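Local coordinates for putative carbohydrate-active enzyme (Uncultured organism, PDB 5WH8), which probably hydrolyses O-glycosidic bonds of cellulose, this chain being the family 5 glycoside hydrolase (cellulase) part of a longer multi-modular protein, at residues C25-Q30 and S312-G317. Residues are numbered along the deposited sequence; the frame is centred on the assembly and turned at random.
Sequences CGKPVQ and SYESCG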
loop_
_atom_site.group_PDB
_atom_site.type_symbol
_atom_site.label_atom_id
_atom_site.label_comp_id
_atom_site.label_asym_id
_atom_site.label_seq_id
_atom_site.Cartn_x
_atom_site.Cartn_y
_atom_site.Cartn_z
ATOM N N CYS A 25 10.254 17.553 -6.726
ATOM C CA CYS A 25 11.033 18.246 -7.760
ATOM C C CYS A 25 10.762 17.679 -9.163
ATOM O O CYS A 25 11.507 17.941 -10.112
ATOM C CB CYS A 25 12.524 18.199 -7.428
ATOM S SG CYS A 25 13.262 16.557 -7.231
ATOM N N GLY A 26 9.693 16.900 -9.302
ATOM C CA GLY A 26 9.241 16.452 -10.612
ATOM C C GLY A 26 9.968 15.276 -11.252
ATOM O O GLY A 26 9.779 15.016 -12.439
ATOM N N LYS A 27 10.767 14.553 -10.476
ATOM C CA LYS A 27 11.526 13.403 -10.983
ATOM C C LYS A 27 10.749 12.104 -10.742
ATOM O O LYS A 27 10.131 11.957 -9.691
ATOM C CB LYS A 27 12.889 13.312 -10.300
ATOM C CG LYS A 27 13.788 14.548 -10.445
ATOM C CD LYS A 27 15.057 14.370 -9.612
ATOM C CE LYS A 27 16.028 15.517 -9.798
ATOM N NZ LYS A 27 17.237 15.312 -8.953
ATOM N N PRO A 28 10.776 11.159 -11.699
ATOM C CA PRO A 28 10.113 9.856 -11.486
ATOM C C PRO A 28 10.650 9.127 -10.253
ATOM O O PRO A 28 11.869 9.122 -10.033
ATOM C CB PRO A 28 10.449 9.072 -12.757
ATOM C CG PRO A 28 10.745 10.124 -13.779
ATOM C CD PRO A 28 11.439 11.217 -13.016
ATOM N N VAL A 29 9.746 8.517 -9.480
ATOM C CA VAL A 29 10.093 7.794 -8.247
ATOM C C VAL A 29 9.472 6.415 -8.290
ATOM O O VAL A 29 8.308 6.304 -8.658
ATOM C CB VAL A 29 9.569 8.544 -6.978
ATOM C CG1 VAL A 29 9.713 7.704 -5.698
ATOM C CG2 VAL A 29 10.286 9.868 -6.792
ATOM N N GLN A 30 10.247 5.394 -7.918
ATOM C CA GLN A 30 9.745 4.037 -7.649
ATOM C C GLN A 30 10.057 3.723 -6.178
ATOM O O GLN A 30 11.229 3.682 -5.794
ATOM C CB GLN A 30 10.402 2.998 -8.572
ATOM C CG GLN A 30 10.006 1.554 -8.216
ATOM C CD GLN A 30 10.812 0.494 -8.919
ATOM O OE1 GLN A 30 12.020 0.632 -9.121
ATOM N NE2 GLN A 30 10.150 -0.595 -9.281
ATOM N N SER A 312 15.605 3.517 -6.242
ATOM C CA SER A 312 15.032 3.776 -7.552
ATOM C C SER A 312 14.424 5.191 -7.598
ATOM O O SER A 312 13.279 5.421 -8.019
ATOM C CB SER A 312 13.991 2.719 -7.887
ATOM O OG SER A 312 13.716 2.706 -9.264
ATOM N N TYR A 313 15.235 6.138 -7.144
ATOM C CA TYR A 313 14.927 7.552 -7.237
ATOM C C TYR A 313 16.215 8.329 -7.077
ATOM O O TYR A 313 17.235 7.790 -6.627
ATOM C CB TYR A 313 13.898 7.982 -6.186
ATOM C CG TYR A 313 14.111 7.507 -4.761
ATOM C CD1 TYR A 313 14.995 8.151 -3.894
ATOM C CD2 TYR A 313 13.387 6.435 -4.272
ATOM C CE1 TYR A 313 15.148 7.733 -2.572
ATOM C CE2 TYR A 313 13.540 6.002 -2.967
ATOM C CZ TYR A 313 14.410 6.641 -2.121
ATOM O OH TYR A 313 14.558 6.209 -0.803
ATOM N N GLU A 314 16.161 9.600 -7.464
ATOM C CA GLU A 314 17.275 10.515 -7.296
ATOM C C GLU A 314 16.822 11.654 -6.392
ATOM O O GLU A 314 15.748 12.216 -6.573
ATOM C CB GLU A 314 17.747 11.041 -8.662
ATOM C CG GLU A 314 18.854 12.072 -8.605
ATOM C CD GLU A 314 19.177 12.629 -9.980
ATOM O OE1 GLU A 314 18.944 13.833 -10.207
ATOM O OE2 GLU A 314 19.651 11.854 -10.839
ATOM N N SER A 315 17.634 11.982 -5.402
ATOM C CA SER A 315 17.260 12.998 -4.437
ATOM C C SER A 315 16.929 14.336 -5.096
ATOM O O SER A 315 17.510 14.692 -6.128
ATOM C CB SER A 315 18.399 13.199 -3.439
ATOM O OG SER A 315 18.066 14.180 -2.476
ATOM N N CYS A 316 16.005 15.077 -4.495
ATOM C CA CYS A 316 15.711 16.430 -4.959
ATOM C C CYS A 316 16.818 17.410 -4.613
ATOM O O CYS A 316 16.852 18.523 -5.126
ATOM C CB CYS A 316 14.393 16.900 -4.372
ATOM S SG CYS A 316 13.030 16.076 -5.223
ATOM N N GLY A 317 17.711 16.991 -3.730
ATOM C CA GLY A 317 18.894 17.774 -3.428
ATOM C C GLY A 317 18.624 18.811 -2.362
ATOM O O GLY A 317 17.779 18.602 -1.492
HETATM O O HOH W 1 18.095 18.262 -8.362
HETATM O O HOH W 2 13.683 10.515 -8.482
HETATM O O HOH W 3 13.399 2.710 -4.353
#
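Lys27 and Glu314 form a salt bridge, NZ lying 2.6 Å from OE1 and meeting the carboxylate on its anti side, 19° out of plane. The lysine side chain runs straight out to its ammonium group, which also donates to the backbone carbonyl Ser315 O at 2.9 Å and to a water, so three acceptors grip the charge. At the other end of the contact, Ser312 OG donates to Gln30 OE1 (2.7 Å), in the amide plane and on a lone pair. With OG anti to its own backbone N (chi1 -163°), the hydroxyl also comes within 3.4 Å of Gln30 CB; it is bonded to Lys265 as well, while Gln30 NE2 turns to Asp262 and Ile266 O. Here the antiparallel segments share one direct backbone bond, Gln30 N to Ser312 O (3.0 Å), and a water joins Gln30 O to Ser312 N. A second water lies between Pro28 O and Glu314 N, where the backbones stand farther apart, and accepts from Glu314 N. Apolar packing is slight: Val29 CG2 approaches Tyr313 CB at 4.1 Å, and Gln30 O lies at the edge of the tyrosine ring, whose hydroxyl bonds Asp61. Beyond the salt bridge, the disulfide Cys25–Cys316 (SG to SG 2.1 Å, chi3 -82°) joins the segments covalently, and Ser315 OG, also hydrogen-bonded to His10, accepts from Gly317 N in an ST turn. The segment following helix 298-307 is thus tied to the loop entering the first TIM-barrel strand, 32-36, by direct and water-mediated bonds near Gln30 and by charge and disulfide at the far end.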